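Interleukin-20 receptor subunit beta (Homo sapiens, PDB 6DF3) pairs with IL20RA to form a receptor for IL19, IL20 and IL24, and with IL22RA1 to form one for IL20 and IL24. Local coordinates at residues N13-L18 with E62-D67; V34-E39 with I48-S53; T70-Y75 with P96-S101; T102-P107 with T173-I178. The protein carries 1 engineered substitution. All blocks are in the same frame, centred on the assembly; numbering follows the deposited sequence.

Contact 1 (N13-L18 with E62-D67)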
# COMPACT_ATOMS: atom_id res chain seq x y z
N ASN C 13 -17.60 -8.25 -8.45
CA ASN C 13 -16.14 -7.99 -8.69
C ASN C 13 -15.55 -6.85 -7.79
O ASN C 13 -15.05 -5.82 -8.28
CB ASN C 13 -15.93 -7.70 -10.17
CG ASN C 13 -16.05 -8.94 -11.01
OD1 ASN C 13 -15.78 -10.06 -10.55
ND2 ASN C 13 -16.49 -8.76 -12.23
N MET C 14 -15.76 -6.99 -6.49
CA MET C 14 -15.31 -5.97 -5.47
C MET C 14 -15.90 -4.60 -5.58
O MET C 14 -15.43 -3.70 -4.91
CB MET C 14 -13.78 -5.89 -5.38
CG MET C 14 -13.18 -7.20 -4.98
SD MET C 14 -13.49 -7.74 -3.22
CE MET C 14 -12.28 -6.69 -2.39
N LYS C 15 -16.96 -4.41 -6.36
CA LYS C 15 -17.78 -3.19 -6.29
C LYS C 15 -19.05 -3.44 -5.44
O LYS C 15 -19.88 -4.30 -5.80
CB LYS C 15 -18.21 -2.78 -7.69
CG LYS C 15 -18.90 -1.44 -7.68
CD LYS C 15 -19.46 -1.09 -9.05
CE LYS C 15 -20.10 0.29 -9.00
NZ LYS C 15 -21.14 0.45 -10.05
N HIS C 16 -19.22 -2.72 -4.33
CA HIS C 16 -20.36 -2.97 -3.46
C HIS C 16 -21.41 -1.89 -3.50
O HIS C 16 -21.17 -0.75 -3.07
CB HIS C 16 -19.91 -3.21 -2.02
CG HIS C 16 -18.57 -3.80 -1.90
ND1 HIS C 16 -18.25 -5.04 -2.44
CD2 HIS C 16 -17.44 -3.35 -1.27
CE1 HIS C 16 -16.95 -5.28 -2.23
NE2 HIS C 16 -16.44 -4.27 -1.51
N LEU C 17 -22.60 -2.29 -3.94
CA LEU C 17 -23.77 -1.41 -4.08
C LEU C 17 -24.80 -1.68 -2.99
O LEU C 17 -25.34 -2.75 -2.95
CB LEU C 17 -24.43 -1.67 -5.45
CG LEU C 17 -24.42 -0.68 -6.58
CD1 LEU C 17 -25.43 -1.05 -7.70
CD2 LEU C 17 -24.74 0.72 -6.06
N LEU C 18 -25.07 -0.73 -2.11
CA LEU C 18 -26.19 -0.84 -1.17
C LEU C 18 -27.43 -0.35 -1.89
O LEU C 18 -27.31 0.57 -2.71
CB LEU C 18 -25.93 -0.02 0.09
CG LEU C 18 -27.06 0.02 1.14
CD1 LEU C 18 -27.19 -1.37 1.72
CD2 LEU C 18 -26.74 1.04 2.21
N GLU C 62 -29.85 3.97 -4.19
CA GLU C 62 -28.65 3.19 -4.03
C GLU C 62 -27.42 4.03 -3.64
O GLU C 62 -27.47 5.25 -3.56
CB GLU C 62 -28.43 2.31 -5.28
CG GLU C 62 -27.98 3.09 -6.49
CD GLU C 62 -28.07 2.31 -7.79
OE1 GLU C 62 -29.11 1.66 -8.06
OE2 GLU C 62 -27.10 2.36 -8.58
N CYS C 63 -26.32 3.34 -3.33
CA CYS C 63 -25.07 3.97 -2.92
C CYS C 63 -23.94 2.99 -3.17
O CYS C 63 -23.93 1.88 -2.62
CB CYS C 63 -25.07 4.26 -1.42
SG CYS C 63 -23.54 5.05 -0.75
N ASP C 64 -22.96 3.42 -3.96
CA ASP C 64 -21.71 2.75 -4.05
C ASP C 64 -20.85 2.94 -2.77
O ASP C 64 -20.15 3.95 -2.63
CB ASP C 64 -20.97 3.21 -5.31
CG ASP C 64 -19.77 2.36 -5.61
OD1 ASP C 64 -19.32 1.64 -4.69
OD2 ASP C 64 -19.29 2.38 -6.77
N VAL C 65 -20.82 1.93 -1.88
CA VAL C 65 -20.09 1.97 -0.64
C VAL C 65 -18.73 1.30 -0.77
O VAL C 65 -18.10 0.92 0.20
CB VAL C 65 -20.89 1.28 0.52
CG1 VAL C 65 -22.27 1.92 0.70
CG2 VAL C 65 -21.14 -0.18 0.27
N THR C 66 -18.28 1.09 -1.99
CA THR C 66 -17.00 0.43 -2.21
C THR C 66 -15.88 1.05 -1.37
O THR C 66 -15.14 0.35 -0.72
CB THR C 66 -16.68 0.46 -3.70
OG1 THR C 66 -17.74 -0.22 -4.43
CG2 THR C 66 -15.27 -0.17 -3.98
N ASP C 67 -15.77 2.36 -1.40
CA ASP C 67 -14.71 3.06 -0.70
C ASP C 67 -14.81 3.06 0.82
O ASP C 67 -13.83 3.32 1.44
CB ASP C 67 -14.58 4.47 -1.21
CG ASP C 67 -14.21 4.51 -2.68
OD1 ASP C 67 -13.75 3.50 -3.30
OD2 ASP C 67 -14.47 5.56 -3.22
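The backbone N of His-16 donates not to a main-chain carbonyl of the facing segment but to the side-chain hydroxyl of Thr-66, with His-16 N 2.9 Å from Thr-66 OG1. That hydroxyl lies beside its own backbone N (chi1 -59°), while the CG2 methyl of Thr-66 meets Met-14 O at 3.7 Å. An Asx turn shapes the chain here: Asp-64 OD1 accepts from Thr-66 N at 2.9 Å, met almost straight down the C-O bond. The other branch of the carboxylate faces Lys-15, whose extended chain passes at about a right angle and brings CE to 3.2 Å from Asp-64 OD2; NZ stays at 4.2 Å from OD2, beyond a salt bridge. An alanine at Asp-64 would probably leave Thr-66 N without its acceptor and the Lys-15 charge without its nearby opposite, freeing the turn to shift. Val-65 N donates to His-16 O at 3.0 Å, and farther along Leu-18 and Cys-63 form an antiparallel hydrogen-bonded pair. Strand 62-64 edges a three-stranded sheet with 15-19 in the middle and 8-12 beyond, where Ser-11 binds His-16 ND1; Leu-18 and Cys-63, the latter disulfide-bonded to Cys-55, pack on Val-34 of strand 31-37.

Contact 2 (V34-E39 with I48-S53)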
# COMPACT_ATOMS: atom_id res chain seq x y z
N VAL C 34 -26.50 7.37 3.96
CA VAL C 34 -25.99 6.08 4.39
C VAL C 34 -24.85 6.18 5.43
O VAL C 34 -23.96 6.99 5.26
CB VAL C 34 -25.48 5.29 3.20
CG1 VAL C 34 -24.94 3.95 3.66
CG2 VAL C 34 -26.58 5.14 2.18
N GLU C 35 -24.88 5.32 6.46
CA GLU C 35 -23.77 5.23 7.41
C GLU C 35 -23.38 3.77 7.63
O GLU C 35 -24.18 2.90 7.33
CB GLU C 35 -24.17 5.85 8.72
CG GLU C 35 -24.37 7.34 8.56
CD GLU C 35 -24.71 8.01 9.88
OE1 GLU C 35 -25.07 7.31 10.85
OE2 GLU C 35 -24.64 9.27 9.93
N TYR C 36 -22.16 3.52 8.14
CA TYR C 36 -21.65 2.14 8.31
C TYR C 36 -20.85 2.01 9.57
O TYR C 36 -20.46 3.03 10.17
CB TYR C 36 -20.75 1.75 7.13
CG TYR C 36 -19.42 2.53 7.02
CD1 TYR C 36 -19.37 3.74 6.42
CD2 TYR C 36 -18.24 2.03 7.55
CE1 TYR C 36 -18.17 4.46 6.28
CE2 TYR C 36 -17.03 2.72 7.47
CZ TYR C 36 -17.00 3.94 6.82
OH TYR C 36 -15.86 4.67 6.78
N GLN C 37 -20.69 0.77 9.99
CA GLN C 37 -19.74 0.34 11.01
C GLN C 37 -19.03 -0.88 10.48
O GLN C 37 -19.67 -1.80 9.92
CB GLN C 37 -20.48 -0.24 12.22
CG GLN C 37 -21.31 0.77 12.93
CD GLN C 37 -21.91 0.26 14.22
OE1 GLN C 37 -22.41 -0.86 14.27
NE2 GLN C 37 -21.94 1.10 15.24
N GLY C 38 -17.73 -0.93 10.65
CA GLY C 38 -17.01 -2.20 10.44
C GLY C 38 -17.23 -3.01 11.68
O GLY C 38 -17.83 -2.53 12.65
N GLU C 39 -16.74 -4.23 11.67
CA GLU C 39 -16.76 -5.08 12.83
C GLU C 39 -16.05 -4.47 14.05
O GLU C 39 -16.42 -4.76 15.19
CB GLU C 39 -16.09 -6.40 12.49
CG GLU C 39 -16.23 -7.41 13.59
CD GLU C 39 -15.55 -8.76 13.29
OE1 GLU C 39 -14.65 -8.85 12.40
OE2 GLU C 39 -15.95 -9.76 13.94
N ILE C 48 -21.26 4.05 17.47
CA ILE C 48 -20.67 5.01 16.52
C ILE C 48 -20.87 4.49 15.10
O ILE C 48 -20.39 3.38 14.78
CB ILE C 48 -19.16 5.20 16.76
CG1 ILE C 48 -18.93 5.88 18.11
CG2 ILE C 48 -18.52 5.97 15.59
CD1 ILE C 48 -17.47 6.06 18.54
N TRP C 49 -21.51 5.33 14.27
CA TRP C 49 -21.69 5.10 12.87
C TRP C 49 -20.94 6.15 12.11
O TRP C 49 -20.85 7.36 12.50
CB TRP C 49 -23.20 5.13 12.55
CG TRP C 49 -23.97 3.97 13.21
CD1 TRP C 49 -24.36 3.90 14.50
CD2 TRP C 49 -24.36 2.73 12.60
NE1 TRP C 49 -24.96 2.68 14.74
CE2 TRP C 49 -24.98 1.95 13.60
CE3 TRP C 49 -24.26 2.21 11.30
CZ2 TRP C 49 -25.54 0.71 13.34
CZ3 TRP C 49 -24.77 0.93 11.05
CH2 TRP C 49 -25.41 0.20 12.06
N ILE C 50 -20.35 5.73 11.00
CA ILE C 50 -19.51 6.62 10.21
C ILE C 50 -20.22 7.01 8.90
O ILE C 50 -20.77 6.16 8.20
CB ILE C 50 -18.21 5.87 9.88
CG1 ILE C 50 -17.62 5.37 11.18
CG2 ILE C 50 -17.27 6.72 9.02
CD1 ILE C 50 -16.59 4.33 10.94
N PRO C 51 -20.14 8.29 8.52
CA PRO C 51 -20.73 8.68 7.25
C PRO C 51 -20.07 8.04 6.07
O PRO C 51 -18.85 7.97 6.02
CB PRO C 51 -20.46 10.22 7.18
CG PRO C 51 -20.36 10.63 8.61
CD PRO C 51 -19.78 9.46 9.36
N SER C 52 -20.88 7.62 5.12
CA SER C 52 -20.45 7.08 3.88
C SER C 52 -19.64 8.11 3.10
O SER C 52 -19.88 9.30 3.20
CB SER C 52 -21.69 6.72 3.08
OG SER C 52 -21.29 6.06 1.88
N SER C 53 -18.71 7.65 2.28
CA SER C 53 -17.88 8.57 1.49
C SER C 53 -18.74 9.37 0.48
O SER C 53 -18.71 10.59 0.46
CB SER C 53 -16.76 7.80 0.79
OG SER C 53 -15.73 7.38 1.70
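Gln-37 lays its side-chain amide flat on the indole of Trp-49, the two planes being only 4° apart. CG is anti to its own carbonyl carbon (chi1 -64°), which sets it over the indole face in a CH-pi contact, 3.7 Å from the centroid of the six-membered ring; the chain runs extended beyond it and CD stands over the ring system. Hydrogen bonds fix the amide in this rotation: Gln-37 NE2 donates to Ile-48 O at 2.8 Å, with the acceptor in the amide plane but the donor well above the carbonyl plane, and NE2 and OE1 have further partners in Ser-46 O and Asn-76 ND2. Glu-35 crosses the same tryptophan at about a right angle with OE1 3.3 Å from Trp-49 CB; Arg-78 forms a salt bridge with this OE1 and a cation-pi contact with the indole. The backbones beneath pair antiparallel at the sheet edge of a fibronectin type III domain, strand 50-51 bordering 31-37, with Tyr-36 N donating to Ile-50 O (3.0 Å) and Ile-50 N to Tyr-36 O (2.8 Å). On the face opposite Glu-35, the Tyr-36 ring takes Ile-50 CB over one side, 4.0 Å from its centroid and 18° off the normal. Ile-50 CG2 lies nearer the phenol end, 3.6 Å from Tyr-36 CZ. Tyr-36 OH hydrogen-bonds to a basic side chain on the chain of another protein, and Ser-52 N closes the far end of the pairing on Val-34 O.

Contact 3 (T70-Y75 with P96-S101). Engineered in segment 96-101: Gln-100 (natural residue Asn).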
# COMPACT_ATOMS: atom_id res chain seq x y z
N THR C 70 -13.28 -1.45 3.71
CA THR C 70 -11.82 -1.38 3.51
C THR C 70 -11.08 -2.43 4.27
O THR C 70 -9.80 -2.45 4.35
CB THR C 70 -11.27 -0.01 3.95
OG1 THR C 70 -11.76 0.25 5.21
CG2 THR C 70 -11.75 1.13 3.05
N ALA C 71 -11.85 -3.38 4.78
CA ALA C 71 -11.31 -4.56 5.36
C ALA C 71 -12.21 -5.81 5.06
O ALA C 71 -13.45 -5.72 4.93
CB ALA C 71 -11.17 -4.35 6.84
N THR C 72 -11.61 -6.98 5.09
CA THR C 72 -12.35 -8.24 4.86
C THR C 72 -12.93 -8.71 6.24
O THR C 72 -12.48 -9.68 6.83
CB THR C 72 -11.46 -9.26 4.15
OG1 THR C 72 -10.95 -8.64 2.95
CG2 THR C 72 -12.21 -10.51 3.74
N VAL C 73 -13.91 -7.97 6.72
CA VAL C 73 -14.65 -8.25 7.92
C VAL C 73 -16.13 -7.82 7.64
O VAL C 73 -16.40 -7.06 6.65
CB VAL C 73 -14.09 -7.44 9.14
CG1 VAL C 73 -12.60 -7.69 9.37
CG2 VAL C 73 -14.31 -5.94 8.97
N PRO C 74 -17.10 -8.31 8.46
CA PRO C 74 -18.49 -7.91 8.25
C PRO C 74 -18.73 -6.48 8.67
O PRO C 74 -18.25 -6.08 9.70
CB PRO C 74 -19.34 -8.87 9.16
CG PRO C 74 -18.33 -9.46 10.13
CD PRO C 74 -16.94 -9.31 9.54
N TYR C 75 -19.56 -5.78 7.89
CA TYR C 75 -19.91 -4.40 8.04
C TYR C 75 -21.45 -4.29 8.19
O TYR C 75 -22.19 -4.93 7.48
CB TYR C 75 -19.49 -3.61 6.76
CG TYR C 75 -18.11 -3.08 6.77
CD1 TYR C 75 -17.06 -3.92 6.44
CD2 TYR C 75 -17.83 -1.76 7.08
CE1 TYR C 75 -15.72 -3.47 6.44
CE2 TYR C 75 -16.49 -1.28 7.10
CZ TYR C 75 -15.43 -2.13 6.78
OH TYR C 75 -14.09 -1.73 6.70
N PRO C 96 -25.19 -8.41 8.04
CA PRO C 96 -23.97 -7.66 7.86
C PRO C 96 -23.22 -8.11 6.59
O PRO C 96 -23.22 -9.26 6.26
CB PRO C 96 -23.17 -8.09 9.09
CG PRO C 96 -24.19 -8.27 10.14
CD PRO C 96 -25.25 -9.00 9.40
N PHE C 97 -22.66 -7.19 5.85
CA PHE C 97 -21.96 -7.51 4.60
C PHE C 97 -20.40 -7.66 4.80
O PHE C 97 -19.72 -6.78 5.37
CB PHE C 97 -22.15 -6.36 3.61
CG PHE C 97 -21.46 -6.60 2.31
CD1 PHE C 97 -21.95 -7.59 1.44
CD2 PHE C 97 -20.28 -5.91 1.98
CE1 PHE C 97 -21.28 -7.86 0.27
CE2 PHE C 97 -19.62 -6.15 0.80
CZ PHE C 97 -20.10 -7.14 -0.06
N ASN C 98 -19.86 -8.73 4.22
CA ASN C 98 -18.49 -9.06 4.19
C ASN C 98 -18.07 -9.18 2.71
O ASN C 98 -18.54 -10.08 1.98
CB ASN C 98 -18.24 -10.39 4.92
CG ASN C 98 -16.72 -10.66 5.15
OD1 ASN C 98 -15.87 -10.33 4.30
ND2 ASN C 98 -16.38 -11.25 6.29
N ARG C 99 -17.07 -8.38 2.30
CA ARG C 99 -16.61 -8.44 0.93
C ARG C 99 -16.03 -9.81 0.51
O ARG C 99 -15.84 -10.01 -0.63
CB ARG C 99 -15.65 -7.33 0.60
CG ARG C 99 -14.26 -7.48 1.25
CD ARG C 99 -13.48 -6.17 1.15
NE ARG C 99 -12.14 -6.35 1.69
CZ ARG C 99 -11.17 -5.47 1.62
NH1 ARG C 99 -11.32 -4.35 0.93
NH2 ARG C 99 -10.02 -5.75 2.21
N GLN C 100 -15.68 -10.69 1.45
CA GLN C 100 -15.32 -12.09 1.16
C GLN C 100 -16.42 -12.76 0.26
O GLN C 100 -16.16 -13.63 -0.48
CB GLN C 100 -15.18 -12.81 2.51
CG GLN C 100 -14.83 -14.31 2.53
CD GLN C 100 -13.33 -14.53 2.37
OE1 GLN C 100 -12.51 -13.88 3.04
NE2 GLN C 100 -12.95 -15.45 1.47
N SER C 101 -17.66 -12.32 0.36
CA SER C 101 -18.72 -12.88 -0.41
C SER C 101 -18.94 -12.16 -1.73
O SER C 101 -19.94 -12.41 -2.35
CB SER C 101 -19.97 -12.88 0.43
OG SER C 101 -20.48 -11.54 0.45
O HOH W 1 -15.97 -6.42 4.16
O HOH W 2 -8.75 -6.80 4.73
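Arg-99 holds Thr-72 where the hairpin of strands 74-83 and 86-98, part of the first fibronectin type III domain, opens into irregular chain; Thr-72 is itself the centre of an inverse gamma turn. The arginine begins with CB against the His-16 ring. Its CG lies between the backbone N and the carbonyl carbon (chi1 72°), placing CG 3.9 Å from Thr-72 OG1, and from there the chain runs extended to NE. Next, CD passes Ala-71 O and the Met-14 methyl. At the tip NE and NH2 grip one atom side-on: Arg-99 NE is 2.9 Å and Arg-99 NH2 3.1 Å from Thr-72 OG1, which lies close to the guanidinium plane. Ala-71 CA and C and Thr-70 C lie over one face of that plane, 3.6 Å separating Ala-71 C from Arg-99 CZ, and Thr-70 C is the atom closest to NH1. Thr-72 OG1 is also hydrogen-bonded to Ala-177 O, so the hydroxyl joins the arginine to the second domain. A leucine in place of Arg-99 would probably leave Thr-72 OG1 without both nitrogen donors and its turn less firmly tied to segment 96-101. Nearby, Asn-98 OD1 accepts from the backbone N of Gln-100, an engineered residue, in an Asx turn. Tyr-75 and Phe-97 form a hydrogen-bonded pair at this end of the hairpin, and Pro-74 CB meets Pro-96 CB at 3.9 Å. Between the segments a water donates to Ala-71 O and Val-73 O and accepts from Arg-99 N, 2.9 Å away.

Contact 4 (T102-P107 with T173-I178)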
# COMPACT_ATOMS: atom_id res chain seq x y z
N THR C 102 -18.03 -11.30 -2.20
CA THR C 102 -18.27 -10.63 -3.48
C THR C 102 -18.48 -11.67 -4.66
O THR C 102 -17.99 -12.82 -4.57
CB THR C 102 -17.22 -9.68 -3.83
OG1 THR C 102 -17.65 -8.83 -4.88
CG2 THR C 102 -15.91 -10.35 -4.23
N ILE C 103 -19.24 -11.29 -5.70
CA ILE C 103 -19.47 -12.19 -6.85
C ILE C 103 -18.32 -11.98 -7.82
O ILE C 103 -18.21 -10.94 -8.42
CB ILE C 103 -20.82 -11.94 -7.53
CG1 ILE C 103 -21.94 -12.25 -6.52
CG2 ILE C 103 -20.92 -12.77 -8.81
CD1 ILE C 103 -23.33 -11.79 -6.90
N LEU C 104 -17.48 -12.98 -7.97
CA LEU C 104 -16.34 -12.91 -8.94
C LEU C 104 -16.82 -13.59 -10.20
O LEU C 104 -17.13 -14.81 -10.18
CB LEU C 104 -15.11 -13.65 -8.41
CG LEU C 104 -14.46 -13.10 -7.14
CD1 LEU C 104 -13.07 -13.71 -6.94
CD2 LEU C 104 -14.35 -11.59 -7.20
N THR C 105 -16.90 -12.82 -11.27
CA THR C 105 -17.29 -13.37 -12.55
C THR C 105 -16.03 -13.89 -13.25
O THR C 105 -14.86 -13.64 -12.87
CB THR C 105 -18.11 -12.33 -13.35
OG1 THR C 105 -17.52 -11.05 -13.23
CG2 THR C 105 -19.47 -12.10 -12.73
N ARG C 106 -16.27 -14.74 -14.23
CA ARG C 106 -15.24 -14.97 -15.19
C ARG C 106 -14.83 -13.68 -16.01
O ARG C 106 -15.69 -12.88 -16.42
CB ARG C 106 -15.61 -16.13 -16.05
CG ARG C 106 -16.82 -15.91 -16.90
CD ARG C 106 -17.55 -17.25 -16.93
NE ARG C 106 -18.50 -17.33 -17.99
CZ ARG C 106 -19.46 -18.24 -18.03
NH1 ARG C 106 -19.64 -19.11 -17.04
NH2 ARG C 106 -20.27 -18.26 -19.08
N PRO C 107 -13.48 -13.47 -16.19
CA PRO C 107 -13.05 -12.23 -16.83
C PRO C 107 -13.34 -12.23 -18.31
O PRO C 107 -13.17 -13.27 -18.96
CB PRO C 107 -11.51 -12.20 -16.55
CG PRO C 107 -11.12 -13.66 -16.44
CD PRO C 107 -12.33 -14.30 -15.76
N THR C 173 -9.40 -14.91 -12.47
CA THR C 173 -9.16 -13.69 -11.75
C THR C 173 -8.75 -14.17 -10.31
O THR C 173 -9.12 -15.29 -9.91
CB THR C 173 -10.49 -12.94 -11.83
OG1 THR C 173 -10.37 -11.66 -12.48
CG2 THR C 173 -11.13 -12.89 -10.53
N PHE C 174 -7.95 -13.37 -9.58
CA PHE C 174 -7.52 -13.66 -8.18
C PHE C 174 -7.49 -12.36 -7.37
O PHE C 174 -6.99 -11.38 -7.87
CB PHE C 174 -6.11 -14.27 -8.07
CG PHE C 174 -5.65 -14.46 -6.64
CD1 PHE C 174 -6.23 -15.43 -5.81
CD2 PHE C 174 -4.65 -13.65 -6.10
CE1 PHE C 174 -5.82 -15.61 -4.48
CE2 PHE C 174 -4.22 -13.82 -4.76
CZ PHE C 174 -4.80 -14.80 -3.94
N VAL C 175 -8.03 -12.42 -6.14
CA VAL C 175 -8.31 -11.26 -5.28
C VAL C 175 -7.64 -11.53 -3.90
O VAL C 175 -8.20 -12.25 -3.02
CB VAL C 175 -9.86 -11.03 -5.14
CG1 VAL C 175 -10.18 -9.90 -4.15
CG2 VAL C 175 -10.49 -10.65 -6.48
N LYS C 176 -6.39 -11.01 -3.74
CA LYS C 176 -5.60 -11.23 -2.51
C LYS C 176 -6.39 -10.89 -1.21
O LYS C 176 -6.37 -11.67 -0.27
CB LYS C 176 -4.33 -10.42 -2.59
CG LYS C 176 -3.33 -10.79 -1.51
CD LYS C 176 -2.01 -10.07 -1.70
CE LYS C 176 -1.22 -10.66 -2.86
NZ LYS C 176 0.11 -10.00 -2.90
N ALA C 177 -7.14 -9.78 -1.19
CA ALA C 177 -7.90 -9.37 -0.02
C ALA C 177 -8.90 -10.38 0.56
O ALA C 177 -9.24 -10.27 1.76
CB ALA C 177 -8.63 -8.10 -0.28
N ILE C 178 -9.36 -11.33 -0.28
CA ILE C 178 -10.34 -12.35 0.13
C ILE C 178 -9.88 -13.80 -0.08
O ILE C 178 -10.51 -14.73 0.43
CB ILE C 178 -11.70 -12.05 -0.54
CG1 ILE C 178 -11.65 -12.26 -2.05
CG2 ILE C 178 -12.09 -10.59 -0.28
CD1 ILE C 178 -12.89 -11.78 -2.79
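In Ile-178, CG1 lies between the backbone N and the carbonyl carbon (chi1 68°) and CD1 continues in an extended direction (chi2 -171°), which carries that methyl to 3.6 Å from Thr-102 CG2. The two side chains meet at about a right angle, methyl against methyl; the hydroxyl of Thr-102 is instead anti to its backbone N and hydrogen-bonds with Ser-11 OG and Met-14 N of the first domain. Leu-104 makes the second point of contact. Its CD1 and CD2 both lie 4.0 Å from Val-175 CG2, so both branches of the leucine face that methyl, and CD1 also stands 4.2 Å from Thr-173 CG2. No hydrogen bond links segments 102-107 and 173-178, so the evidence is for mostly apolar, fairly sparse packing. Pro-107 CB approaches Thr-173 OG1 at 4.3 Å, and that hydroxyl is buried with no hydrogen-bonding partner anywhere in the model. Around it, Leu-125, Phe-129 and Phe-131 touch Thr-173, while Leu-104 also rests on Arg-180 and Ser-182 of the adjoining strand 180-189. Segment 102-107 is thus the extended linker that leaves the first fibronectin type III domain and runs past the end of strand 167-175 of the second. This joint between two such domains in tandem is characteristic of the extracellular part of type II cytokine receptors.

Contacts 1, 2 and 3 lie within the first fibronectin type III domain, and contact 4 lies at its junction with the second. Contacts 1 and 2 meet where Leu-18 CD2 is 3.7 Å from Val-34 CG1, contacts 1 and 3 where His-16 ND1 is 3.7 Å from Phe-97 CZ, and contacts 2 and 3 share a sheet through strands 31-37 and 74-83. Contact 4 is tied to contact 3 by Gln-100 NE2 and Ile-178 O, 2.7 Å apart, and to contact 1 by Asn-13 ND2 and Thr-105 OG1, 2.7 Å apart; its centre is about 25 Å from that of contact 2. Another protein's chain reaches contacts 2 and 3, and Lys-176 beside contact 4, but not contact 1, consistent with a cytokine-binding side.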